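Local coordinates for protein neural-cadherin (Drosophila melanogaster, PDB 3UBF) that mediates calcium-dependent, preferentially homophilic adhesion between cells through a string of extracellular cadherin domains, and may thereby help to sort cell types, at residues Y219-P224 with S231-I236; A257-I262 with L271-D276; Y286-T291 with L305-T310. One frame throughout, in Å; residues are numbered along the deposited sequence.

Contact 1 (Y219-P224 with S231-I236); sequences YEAEIP and SDIISI. With ZN (zinc ion), chain R.
Ile236 lays its CG1 over the centre of the Tyr219 ring, 3.7 Å from the ring centroid and only 10° off the normal, a CH-pi contact that presses the flat aromatic onto an aliphatic bump. The tyrosine adds to the fit at its rim: Ile234 CD1 lies near the ring plane, 4.0 Å from Tyr219 CD2, and also rests 3.6 Å from Glu220 O. Ile234 CG1 is anti to the backbone N (chi1 -175°), and an extended chi2 then carries CD1 on to the tyrosine. Further along, the small Ala221 leaves a shallow hollow, and Ile233 fills it, its CG2 standing 3.9 Å from Ala221 CB. Alanine suits the place because its single methyl is all that stands against Ile233 CG2. The last knob is Ile223, which meets Ile233 at about a right angle, CD1 against CD1 at 3.8 Å.

Two isoleucines in succession can serve one interface because Ile233 and Ile234 both face Val269, forming a classic beta bulge in strand 232-239. The two strands run antiparallel in direction (164°) with axes 7.3 Å apart and belong to the opposed sheets of the cadherin beta-sandwich; strand 219-224 bonds instead to strand 300-310, and strand 232-239 neighbours strand 268-271. Asp232 takes no part in this packing, but its OD2 binds a zinc ion.

No hydrogen bond joins the two segments. Branched aliphatic groups, one methyl and an aromatic face therefore hold the sheets together here by shape and the burial of apolar surface, while the polar backbone atoms are served largely within each sheet.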
ATOM      1  N   TYR A 219      -4.271  14.409 -14.017  1.00 35.38           N
ATOM      2  CA  TYR A 219      -2.862  14.744 -14.056  1.00 34.88           C
ATOM      3  C   TYR A 219      -2.658  16.218 -13.803  1.00 35.29           C
ATOM      4  O   TYR A 219      -3.441  17.055 -14.241  1.00 35.01           O
ATOM      5  CB  TYR A 219      -2.260  14.358 -15.402  1.00 33.95           C
ATOM      6  CG  TYR A 219      -2.211  12.878 -15.642  1.00 33.35           C
ATOM      7  CD1 TYR A 219      -3.313  12.203 -16.150  1.00 33.25           C
ATOM      8  CD2 TYR A 219      -1.057  12.150 -15.377  1.00 34.10           C
ATOM      9  CE1 TYR A 219      -3.270  10.844 -16.386  1.00 32.78           C
ATOM     10  CE2 TYR A 219      -1.006  10.792 -15.612  1.00 33.70           C
ATOM     11  CZ  TYR A 219      -2.122  10.148 -16.111  1.00 33.52           C
ATOM     12  OH  TYR A 219      -2.091   8.801 -16.338  1.00 35.14           O
ATOM     13  N   GLU A 220      -1.566  16.512 -13.118  1.00 36.49           N
ATOM     14  CA  GLU A 220      -1.252  17.827 -12.621  1.00 38.15           C
ATOM     15  C   GLU A 220       0.252  17.990 -12.815  1.00 37.95           C
ATOM     16  O   GLU A 220       1.030  17.125 -12.402  1.00 38.39           O
ATOM     17  CB  GLU A 220      -1.622  17.881 -11.130  1.00 39.62           C
ATOM     18  CG  GLU A 220      -2.525  19.053 -10.742  1.00 45.65           C
ATOM     19  CD  GLU A 220      -3.687  18.661  -9.792  1.00 52.23           C
ATOM     20  OE1 GLU A 220      -3.422  18.312  -8.613  1.00 53.17           O
ATOM     21  OE2 GLU A 220      -4.873  18.722 -10.231  1.00 54.37           O
ATOM     22  N   ALA A 221       0.672  19.061 -13.481  1.00 37.70           N
ATOM     23  CA  ALA A 221       2.101  19.395 -13.536  1.00 37.93           C
ATOM     24  C   ALA A 221       2.306  20.835 -13.117  1.00 38.66           C
ATOM     25  O   ALA A 221       1.441  21.674 -13.332  1.00 38.89           O
ATOM     26  CB  ALA A 221       2.683  19.152 -14.919  1.00 37.20           C
ATOM     27  N   GLU A 222       3.452  21.100 -12.509  1.00 39.88           N
ATOM     28  CA  GLU A 222       3.834  22.430 -12.090  1.00 41.15           C
ATOM     29  C   GLU A 222       5.206  22.738 -12.666  1.00 41.58           C
ATOM     30  O   GLU A 222       6.184  22.087 -12.330  1.00 42.51           O
ATOM     31  CB  GLU A 222       3.857  22.536 -10.563  1.00 42.65           C
ATOM     32  CG  GLU A 222       4.516  23.824 -10.061  1.00 46.54           C
ATOM     33  CD  GLU A 222       4.233  24.121  -8.596  1.00 51.63           C
ATOM     34  OE1 GLU A 222       3.042  24.317  -8.240  1.00 52.88           O
ATOM     35  OE2 GLU A 222       5.208  24.177  -7.808  1.00 54.63           O
ATOM     36  N   ILE A 223       5.277  23.736 -13.536  1.00 41.49           N
ATOM     37  CA  ILE A 223       6.518  24.036 -14.228  1.00 42.03           C
ATOM     38  C   ILE A 223       6.936  25.496 -14.112  1.00 43.00           C
ATOM     39  O   ILE A 223       6.089  26.392 -14.133  1.00 42.71           O
ATOM     40  CB  ILE A 223       6.473  23.579 -15.698  1.00 41.93           C
ATOM     41  CG1 ILE A 223       5.303  24.231 -16.452  1.00 40.38           C
ATOM     42  CG2 ILE A 223       6.414  22.033 -15.753  1.00 42.03           C
ATOM     43  CD1 ILE A 223       5.425  24.181 -17.951  1.00 39.65           C
ATOM     44  N   PRO A 224       8.251  25.734 -13.952  1.00 44.31           N
ATOM     45  CA  PRO A 224       8.732  27.100 -13.931  1.00 45.55           C
ATOM     46  C   PRO A 224       8.577  27.770 -15.288  1.00 46.19           C
ATOM     47  O   PRO A 224       8.515  27.106 -16.329  1.00 45.85           O
ATOM     48  CB  PRO A 224      10.216  26.962 -13.567  1.00 47.08           C
ATOM     49  CG  PRO A 224      10.561  25.565 -13.820  1.00 46.94           C
ATOM     50  CD  PRO A 224       9.313  24.774 -13.603  1.00 45.18           C
ATOM     51  N   SER A 231      11.108  20.511 -23.925  1.00 58.61           N
ATOM     52  CA  SER A 231      11.422  19.645 -22.796  1.00 57.24           C
ATOM     53  C   SER A 231      10.164  18.922 -22.307  1.00 53.96           C
ATOM     54  O   SER A 231       9.044  19.425 -22.458  1.00 51.63           O
ATOM     55  CB  SER A 231      12.026  20.454 -21.648  1.00 56.71           C
ATOM     56  OG  SER A 231      11.033  21.260 -21.033  1.00 54.21           O
ATOM     57  N   ASP A 232      10.371  17.749 -21.712  1.00 53.97           N
ATOM     58  CA  ASP A 232       9.301  16.918 -21.177  1.00 51.75           C
ATOM     59  C   ASP A 232       8.743  17.549 -19.918  1.00 49.11           C
ATOM     60  O   ASP A 232       9.502  17.983 -19.051  1.00 49.88           O
ATOM     61  CB  ASP A 232       9.817  15.515 -20.839  1.00 53.31           C
ATOM     62  CG  ASP A 232      10.419  14.793 -22.041  1.00 58.02           C
ATOM     63  OD1 ASP A 232      10.107  15.150 -23.203  1.00 60.58           O
ATOM     64  OD2 ASP A 232      11.214  13.851 -21.818  1.00 61.38           O
ATOM     65  N   ILE A 233       7.419  17.587 -19.830  1.00 46.25           N
ATOM     66  CA  ILE A 233       6.718  18.217 -18.735  1.00 44.01           C
ATOM     67  C   ILE A 233       6.047  17.153 -17.868  1.00 42.85           C
ATOM     68  O   ILE A 233       6.133  17.183 -16.634  1.00 42.40           O
ATOM     69  CB  ILE A 233       5.683  19.224 -19.289  1.00 43.44           C
ATOM     70  CG1 ILE A 233       6.398  20.493 -19.723  1.00 44.89           C
ATOM     71  CG2 ILE A 233       4.576  19.559 -18.275  1.00 40.74           C
ATOM     72  CD1 ILE A 233       5.546  21.378 -20.559  1.00 47.41           C
ATOM     73  N   ILE A 234       5.377  16.211 -18.522  1.00 42.24           N
ATOM     74  CA  ILE A 234       4.683  15.141 -17.827  1.00 41.00           C
ATOM     75  C   ILE A 234       4.482  13.979 -18.788  1.00 41.87           C
ATOM     76  O   ILE A 234       4.337  14.191 -19.999  1.00 42.40           O
ATOM     77  CB  ILE A 234       3.338  15.643 -17.193  1.00 39.07           C
ATOM     78  CG1 ILE A 234       2.667  14.544 -16.353  1.00 38.25           C
ATOM     79  CG2 ILE A 234       2.413  16.231 -18.251  1.00 37.84           C
ATOM     80  CD1 ILE A 234       1.708  15.071 -15.307  1.00 36.60           C
ATOM     81  N   SER A 235       4.519  12.762 -18.250  1.00 42.13           N
ATOM     82  CA  SER A 235       4.215  11.567 -19.030  1.00 43.10           C
ATOM     83  C   SER A 235       2.839  11.070 -18.671  1.00 41.50           C
ATOM     84  O   SER A 235       2.523  10.873 -17.501  1.00 41.26           O
ATOM     85  CB  SER A 235       5.227  10.447 -18.772  1.00 45.14           C
ATOM     86  OG  SER A 235       6.281  10.497 -19.713  1.00 48.41           O
ATOM     87  N   ILE A 236       2.023  10.858 -19.686  1.00 41.34           N
ATOM     88  CA  ILE A 236       0.700  10.317 -19.478  1.00 40.21           C
ATOM     89  C   ILE A 236       0.631   8.926 -20.087  1.00 41.47           C
ATOM     90  O   ILE A 236       1.129   8.687 -21.191  1.00 43.53           O
ATOM     91  CB  ILE A 236      -0.364  11.270 -20.026  1.00 39.11           C
ATOM     92  CG1 ILE A 236      -0.485  12.460 -19.082  1.00 38.62           C
ATOM     93  CG2 ILE A 236      -1.703  10.590 -20.130  1.00 38.45           C
ATOM     94  CD1 ILE A 236      -0.601  13.751 -19.787  1.00 40.37           C
TER
HETATM   95 ZN    ZN R  20      12.054  13.132 -23.921  0.50 65.24          ZN

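Contact 2 (A257-I262 with L271-D276)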
ATOM      1  N   ALA A 257      -3.949  26.992 -26.315  1.00 61.00           N
ATOM      2  CA  ALA A 257      -3.884  26.106 -27.485  1.00 61.84           C
ATOM      3  C   ALA A 257      -2.516  26.199 -28.179  1.00 62.59           C
ATOM      4  O   ALA A 257      -2.090  27.283 -28.588  1.00 64.89           O
ATOM      5  CB  ALA A 257      -5.019  26.435 -28.466  1.00 65.25           C
ATOM      6  N   GLY A 258      -1.824  25.065 -28.275  1.00 60.54           N
ATOM      7  CA  GLY A 258      -0.522  25.010 -28.939  1.00 61.29           C
ATOM      8  C   GLY A 258       0.685  25.317 -28.060  1.00 58.88           C
ATOM      9  O   GLY A 258       1.813  25.344 -28.555  1.00 60.16           O
ATOM     10  N   THR A 259       0.454  25.550 -26.765  1.00 55.29           N
ATOM     11  CA  THR A 259       1.540  25.774 -25.808  1.00 53.03           C
ATOM     12  C   THR A 259       2.190  24.438 -25.452  1.00 50.84           C
ATOM     13  O   THR A 259       3.400  24.340 -25.258  1.00 50.75           O
ATOM     14  CB  THR A 259       1.034  26.478 -24.532  1.00 51.25           C
ATOM     15  OG1 THR A 259       0.499  27.759 -24.876  1.00 53.80           O
ATOM     16  CG2 THR A 259       2.166  26.676 -23.526  1.00 49.68           C
ATOM     17  N   PHE A 260       1.369  23.406 -25.379  1.00 49.09           N
ATOM     18  CA  PHE A 260       1.867  22.083 -25.113  1.00 47.55           C
ATOM     19  C   PHE A 260       1.494  21.155 -26.260  1.00 49.21           C
ATOM     20  O   PHE A 260       0.520  21.395 -26.983  1.00 50.76           O
ATOM     21  CB  PHE A 260       1.304  21.581 -23.783  1.00 44.34           C
ATOM     22  CG  PHE A 260       1.518  22.541 -22.646  1.00 42.45           C
ATOM     23  CD1 PHE A 260       0.501  23.409 -22.249  1.00 41.69           C
ATOM     24  CD2 PHE A 260       2.738  22.593 -21.980  1.00 40.83           C
ATOM     25  CE1 PHE A 260       0.691  24.321 -21.198  1.00 39.80           C
ATOM     26  CE2 PHE A 260       2.937  23.499 -20.926  1.00 39.85           C
ATOM     27  CZ  PHE A 260       1.910  24.365 -20.540  1.00 38.92           C
ATOM     28  N   ASN A 261       2.301  20.127 -26.457  1.00 49.45           N
ATOM     29  CA  ASN A 261       1.888  19.000 -27.267  1.00 50.92           C
ATOM     30  C   ASN A 261       2.168  17.705 -26.520  1.00 48.92           C
ATOM     31  O   ASN A 261       2.782  17.718 -25.453  1.00 47.57           O
ATOM     32  CB  ASN A 261       2.513  19.023 -28.677  1.00 55.03           C
ATOM     33  CG  ASN A 261       3.999  19.336 -28.665  1.00 57.18           C
ATOM     34  OD1 ASN A 261       4.768  18.716 -27.932  1.00 58.15           O
ATOM     35  ND2 ASN A 261       4.412  20.289 -29.494  1.00 59.46           N
ATOM     36  N   ILE A 262       1.679  16.601 -27.063  1.00 49.21           N
ATOM     37  CA  ILE A 262       1.885  15.293 -26.470  1.00 47.15           C
ATOM     38  C   ILE A 262       2.353  14.368 -27.575  1.00 49.88           C
ATOM     39  O   ILE A 262       1.956  14.532 -28.732  1.00 52.36           O
ATOM     40  CB  ILE A 262       0.595  14.748 -25.817  1.00 44.77           C
ATOM     41  CG1 ILE A 262       0.912  13.503 -24.960  1.00 43.04           C
ATOM     42  CG2 ILE A 262      -0.479  14.471 -26.884  1.00 45.76           C
ATOM     43  CD1 ILE A 262      -0.203  13.057 -24.027  1.00 37.72           C
ATOM     44  N   LEU A 271       6.681  21.058 -23.829  1.00 49.79           N
ATOM     45  CA  LEU A 271       6.412  22.474 -24.003  1.00 50.33           C
ATOM     46  C   LEU A 271       6.681  22.873 -25.447  1.00 54.05           C
ATOM     47  O   LEU A 271       7.782  22.662 -25.954  1.00 56.65           O
ATOM     48  CB  LEU A 271       7.301  23.287 -23.058  1.00 49.94           C
ATOM     49  CG  LEU A 271       7.100  24.807 -23.012  1.00 49.76           C
ATOM     50  CD1 LEU A 271       5.642  25.190 -22.768  1.00 46.34           C
ATOM     51  CD2 LEU A 271       7.992  25.411 -21.948  1.00 48.64           C
ATOM     52  N   ALA A 272       5.680  23.444 -26.110  1.00 55.11           N
ATOM     53  CA  ALA A 272       5.825  23.866 -27.512  1.00 59.34           C
ATOM     54  C   ALA A 272       6.235  25.332 -27.682  1.00 61.80           C
ATOM     55  O   ALA A 272       6.790  25.703 -28.718  1.00 65.73           O
ATOM     56  CB  ALA A 272       4.544  23.590 -28.274  1.00 59.77           C
ATOM     57  N   LYS A 273       5.960  26.158 -26.670  1.00 60.28           N
ATOM     58  CA  LYS A 273       6.203  27.604 -26.741  1.00 62.87           C
ATOM     59  C   LYS A 273       6.999  28.098 -25.538  1.00 61.63           C
ATOM     60  O   LYS A 273       6.993  27.457 -24.494  1.00 59.27           O
ATOM     61  CB  LYS A 273       4.873  28.364 -26.801  1.00 62.89           C
ATOM     62  CG  LYS A 273       4.104  28.199 -28.103  1.00 66.57           C
ATOM     63  CD  LYS A 273       2.702  28.790 -28.003  1.00 67.59           C
ATOM     64  CE  LYS A 273       2.007  28.744 -29.366  1.00 71.68           C
ATOM     65  NZ  LYS A 273       0.651  29.355 -29.339  1.00 72.18           N
ATOM     66  N   GLU A 274       7.674  29.240 -25.679  1.00 63.84           N
ATOM     67  CA  GLU A 274       8.286  29.917 -24.531  1.00 62.69           C
ATOM     68  C   GLU A 274       7.193  30.474 -23.621  1.00 60.59           C
ATOM     69  O   GLU A 274       6.101  30.794 -24.081  1.00 61.07           O
ATOM     70  CB  GLU A 274       9.233  31.041 -24.981  1.00 65.86           C
ATOM     71  N   LEU A 275       7.491  30.580 -22.330  1.00 59.02           N
ATOM     72  CA  LEU A 275       6.515  31.032 -21.352  1.00 57.56           C
ATOM     73  C   LEU A 275       6.897  32.355 -20.695  1.00 58.96           C
ATOM     74  O   LEU A 275       8.067  32.591 -20.365  1.00 60.06           O
ATOM     75  CB  LEU A 275       6.312  29.966 -20.278  1.00 54.90           C
ATOM     76  CG  LEU A 275       5.698  28.627 -20.690  1.00 53.79           C
ATOM     77  CD1 LEU A 275       5.932  27.611 -19.593  1.00 51.58           C
ATOM     78  CD2 LEU A 275       4.201  28.758 -21.018  1.00 53.60           C
ATOM     79  N   ASP A 276       5.901  33.213 -20.509  1.00 59.45           N
ATOM     80  CA  ASP A 276       6.080  34.447 -19.754  1.00 60.67           C
ATOM     81  C   ASP A 276       5.032  34.510 -18.636  1.00 59.25           C
ATOM     82  O   ASP A 276       3.820  34.476 -18.895  1.00 59.44           O
ATOM     83  CB  ASP A 276       5.990  35.672 -20.678  1.00 63.82           C
ATOM     84  CG  ASP A 276       6.700  36.897 -20.114  1.00 66.18           C
ATOM     85  OD1 ASP A 276       7.009  36.919 -18.896  1.00 67.36           O
ATOM     86  OD2 ASP A 276       6.961  37.841 -20.899  1.00 68.66           O
TER
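Lys273 packs its side-chain carbons against Gly258 O. CB points toward the facing segment; CG, anti to the backbone carbonyl carbon (chi1 -70°), comes within 3.7 Å of Gly258 O. The chain runs extended from there: CD is 3.6 Å from the same Gly258 O and also near Thr259 CA, CE lies 3.5 Å from Gly258 O, and NZ ends 3.5 Å from Ala257 O. Glycine suits its place, since its phi is positive and a CB there would crowd both Lys273 NZ and the carbonyl before it.

Beside this, Thr259 O takes two amides, Ala272 N at 2.6 Å (158° at the hydrogen) and, weakly, Lys273 N at 3.4 Å. Phe260 and Leu271 form a non-hydrogen-bonded antiparallel pair where strands 260-262 and 268-271, D and E of the cadherin domain, meet. Leu271 CD1 touches Phe260 CE2 at 3.7 Å, and Thr259 CG2 touches both Leu271 CD1 and Leu275 CD2.

The firm polar grip is thus backbone to backbone, while the lysine contributes mainly its methylenes, and its exposed ammonium, with Ala257 O nearby, probably relies largely on solvent.

Contact 3 (Y286-T291 with L305-T310)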
ATOM      1  N   TYR A 286      -3.089  26.173 -16.907  1.00 39.68           N
ATOM      2  CA  TYR A 286      -3.639  25.657 -18.163  1.00 40.45           C
ATOM      3  C   TYR A 286      -4.473  24.398 -17.906  1.00 39.84           C
ATOM      4  O   TYR A 286      -4.026  23.481 -17.208  1.00 37.99           O
ATOM      5  CB  TYR A 286      -2.519  25.283 -19.133  1.00 39.93           C
ATOM      6  CG  TYR A 286      -1.646  26.418 -19.603  1.00 42.62           C
ATOM      7  CD1 TYR A 286      -0.568  26.862 -18.837  1.00 43.04           C
ATOM      8  CD2 TYR A 286      -1.868  27.028 -20.838  1.00 46.41           C
ATOM      9  CE1 TYR A 286       0.248  27.887 -19.279  1.00 44.97           C
ATOM     10  CE2 TYR A 286      -1.053  28.056 -21.292  1.00 48.28           C
ATOM     11  CZ  TYR A 286       0.002  28.484 -20.502  1.00 47.82           C
ATOM     12  OH  TYR A 286       0.816  29.510 -20.938  1.00 50.59           O
ATOM     13  N   SER A 287      -5.670  24.356 -18.477  1.00 41.42           N
ATOM     14  CA  SER A 287      -6.513  23.175 -18.407  1.00 41.68           C
ATOM     15  C   SER A 287      -6.499  22.471 -19.740  1.00 42.03           C
ATOM     16  O   SER A 287      -6.892  23.031 -20.759  1.00 44.44           O
ATOM     17  CB  SER A 287      -7.948  23.545 -18.050  1.00 43.55           C
ATOM     18  OG  SER A 287      -8.013  24.012 -16.721  1.00 46.00           O
ATOM     19  N   LEU A 288      -6.046  21.233 -19.731  1.00 40.65           N
ATOM     20  CA  LEU A 288      -5.899  20.481 -20.955  1.00 41.14           C
ATOM     21  C   LEU A 288      -6.624  19.161 -20.805  1.00 40.38           C
ATOM     22  O   LEU A 288      -6.820  18.670 -19.687  1.00 39.91           O
ATOM     23  CB  LEU A 288      -4.415  20.237 -21.245  1.00 40.59           C
ATOM     24  CG  LEU A 288      -3.491  21.469 -21.214  1.00 41.81           C
ATOM     25  CD1 LEU A 288      -2.042  21.055 -21.000  1.00 40.89           C
ATOM     26  CD2 LEU A 288      -3.630  22.311 -22.488  1.00 44.11           C
ATOM     27  N   ILE A 289      -7.046  18.599 -21.926  1.00 40.84           N
ATOM     28  CA  ILE A 289      -7.613  17.275 -21.912  1.00 39.91           C
ATOM     29  C   ILE A 289      -6.765  16.400 -22.806  1.00 39.96           C
ATOM     30  O   ILE A 289      -6.579  16.698 -24.001  1.00 41.86           O
ATOM     31  CB  ILE A 289      -9.081  17.249 -22.369  1.00 41.44           C
ATOM     32  CG1 ILE A 289      -9.953  18.041 -21.403  1.00 41.49           C
ATOM     33  CG2 ILE A 289      -9.584  15.809 -22.444  1.00 41.19           C
ATOM     34  CD1 ILE A 289     -11.409  18.174 -21.847  1.00 44.85           C
ATOM     35  N   VAL A 290      -6.242  15.331 -22.212  1.00 38.20           N
ATOM     36  CA  VAL A 290      -5.566  14.291 -22.967  1.00 38.36           C
ATOM     37  C   VAL A 290      -6.549  13.174 -23.305  1.00 38.83           C
ATOM     38  O   VAL A 290      -7.311  12.703 -22.446  1.00 38.04           O
ATOM     39  CB  VAL A 290      -4.333  13.729 -22.220  1.00 37.25           C
ATOM     40  CG1 VAL A 290      -3.665  12.611 -23.054  1.00 38.32           C
ATOM     41  CG2 VAL A 290      -3.334  14.853 -21.925  1.00 35.88           C
ATOM     42  N   THR A 291      -6.535  12.762 -24.564  1.00 40.27           N
ATOM     43  CA  THR A 291      -7.342  11.634 -24.995  1.00 40.78           C
ATOM     44  C   THR A 291      -6.443  10.463 -25.365  1.00 41.25           C
ATOM     45  O   THR A 291      -5.434  10.647 -26.042  1.00 41.75           O
ATOM     46  CB  THR A 291      -8.252  12.030 -26.155  1.00 43.18           C
ATOM     47  OG1 THR A 291      -9.042  13.149 -25.746  1.00 42.65           O
ATOM     48  CG2 THR A 291      -9.188  10.874 -26.561  1.00 44.28           C
ATOM     49  N   LEU A 305      -5.610  17.222 -17.696  1.00 35.98           N
ATOM     50  CA  LEU A 305      -4.257  17.617 -17.395  1.00 35.43           C
ATOM     51  C   LEU A 305      -4.275  19.104 -17.029  1.00 35.78           C
ATOM     52  O   LEU A 305      -4.800  19.942 -17.778  1.00 36.39           O
ATOM     53  CB  LEU A 305      -3.335  17.335 -18.580  1.00 35.63           C
ATOM     54  CG  LEU A 305      -1.902  17.864 -18.516  1.00 35.85           C
ATOM     55  CD1 LEU A 305      -1.158  17.364 -17.292  1.00 35.51           C
ATOM     56  CD2 LEU A 305      -1.159  17.473 -19.787  1.00 36.45           C
ATOM     57  N   THR A 306      -3.736  19.407 -15.854  1.00 34.75           N
ATOM     58  CA  THR A 306      -3.651  20.766 -15.382  1.00 35.25           C
ATOM     59  C   THR A 306      -2.177  21.131 -15.291  1.00 35.31           C
ATOM     60  O   THR A 306      -1.393  20.421 -14.648  1.00 35.36           O
ATOM     61  CB  THR A 306      -4.360  20.911 -14.026  1.00 36.08           C
ATOM     62  OG1 THR A 306      -5.717  20.473 -14.169  1.00 36.95           O
ATOM     63  CG2 THR A 306      -4.362  22.350 -13.553  1.00 36.13           C
ATOM     64  N   ILE A 307      -1.788  22.214 -15.961  1.00 35.86           N
ATOM     65  CA  ILE A 307      -0.412  22.688 -15.883  1.00 36.09           C
ATOM     66  C   ILE A 307      -0.361  24.076 -15.285  1.00 37.36           C
ATOM     67  O   ILE A 307      -0.881  25.037 -15.850  1.00 38.47           O
ATOM     68  CB  ILE A 307       0.308  22.666 -17.254  1.00 36.37           C
ATOM     69  CG1 ILE A 307       0.243  21.257 -17.865  1.00 34.81           C
ATOM     70  CG2 ILE A 307       1.750  23.169 -17.106  1.00 36.04           C
ATOM     71  CD1 ILE A 307       0.925  21.119 -19.208  1.00 33.88           C
ATOM     72  N   ARG A 308       0.270  24.165 -14.125  1.00 38.22           N
ATOM     73  CA  ARG A 308       0.510  25.432 -13.468  1.00 40.02           C
ATOM     74  C   ARG A 308       1.916  25.938 -13.768  1.00 40.36           C
ATOM     75  O   ARG A 308       2.883  25.172 -13.778  1.00 39.68           O
ATOM     76  CB  ARG A 308       0.310  25.288 -11.974  1.00 40.95           C
ATOM     77  CG  ARG A 308      -1.129  25.025 -11.581  1.00 44.65           C
ATOM     78  CD  ARG A 308      -1.235  24.407 -10.183  1.00 51.52           C
ATOM     79  NE  ARG A 308      -2.595  24.496  -9.642  1.00 57.15           N
ATOM     80  CZ  ARG A 308      -3.516  23.535  -9.723  1.00 59.87           C
ATOM     81  NH1 ARG A 308      -3.249  22.369 -10.321  1.00 59.70           N
ATOM     82  NH2 ARG A 308      -4.713  23.740  -9.191  1.00 63.19           N
ATOM     83  N   VAL A 309       2.010  27.237 -14.021  1.00 41.47           N
ATOM     84  CA  VAL A 309       3.273  27.891 -14.273  1.00 42.35           C
ATOM     85  C   VAL A 309       3.607  28.770 -13.079  1.00 44.02           C
ATOM     86  O   VAL A 309       2.786  29.578 -12.637  1.00 44.79           O
ATOM     87  CB  VAL A 309       3.210  28.729 -15.563  1.00 43.16           C
ATOM     88  CG1 VAL A 309       4.537  29.453 -15.827  1.00 43.61           C
ATOM     89  CG2 VAL A 309       2.846  27.835 -16.740  1.00 42.83           C
ATOM     90  N   THR A 310       4.805  28.578 -12.536  1.00 45.17           N
ATOM     91  CA  THR A 310       5.293  29.427 -11.457  1.00 47.58           C
ATOM     92  C   THR A 310       6.271  30.436 -12.020  1.00 49.50           C
ATOM     93  O   THR A 310       6.896  30.195 -13.050  1.00 49.23           O
ATOM     94  CB  THR A 310       5.979  28.625 -10.324  1.00 47.94           C
ATOM     95  OG1 THR A 310       7.193  28.028 -10.802  1.00 47.45           O
ATOM     96  CG2 THR A 310       5.049  27.556  -9.787  1.00 46.75           C
TER
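Tyr286 and Ile307, and then Leu288 and Leu305, are hydrogen-bonded antiparallel pairs, on strands whose axes approach to 4.8 Å with their directions 151° apart. Each pair exchanges two bonds: Tyr286 N reaches Ile307 O at 2.7 Å, almost straight at 177°, and Ile307 N returns to Tyr286 O at 2.9 Å; Leu288 N to Leu305 O and Leu305 N to Leu288 O follow. Between them Ser287 and Thr306 make a non-hydrogen-bonded pair, where Thr306 CA lends a CA-H...O contact to Tyr286 O at 3.3 Å.

The two pairs send Tyr286, Leu288, Leu305 and Ile307 to one face, while Ser287 and Thr306, smaller and polar, occupy the more exposed other face. This is the hairpin of strands 285-294 and 300-310, F and G of the cadherin Greek-key sandwich, flanked in its sheet by strands 246-253 and 219-224. The apolar face looks across to the second sheet, so Ile307 and Leu305 also touch residues of strand 232-239.

Leu288 CD1 touches two side chains of the other strand, meeting Ile307 CD1 at 3.5 Å and Leu305 CD2 at 3.9 Å; Leu288 and Leu305 lie side by side, pointing the same way. Leu305 CD2 also touches Val290 CG2 at 4.0 Å. Val309 CG2 lies at the edge of the Tyr286 ring, 3.6 Å from CE1, while Phe260 turns its own edge to a face of that ring (edge-to-face). An alanine at Tyr286 would probably leave Val309 CG2 and the Phe260 ring without their aromatic neighbour and open a gap in the packing. Val309, beta-branched, has CG2 anti to the carbonyl carbon, beside the backbone N, where it meets Tyr286 CE1.

In the fold
All three contacts lie in the third cadherin domain of this fragment, and together they trace its sandwich. Contact 3 builds one sheet, to which 219-224 of contact 1 is added through Ala221 N to Thr306 O at 2.7 Å; the centres of contacts 1 and 3 are about 8 Å apart. Contact 2 lies at the edge of the other sheet, where strand 260-262 meets the end of strand 268-271, its centre about 11 Å from each of the others. Phe260 links them: Ile233 CD1 lies 3.4 Å from Phe260 CD2, and Ile307 CD1 is 3.6 Å from Phe260 CE2. Zinc ions sit at the margin, one on Asp232, another on Glu225, Glu278 and Asp311, outside the apolar interior.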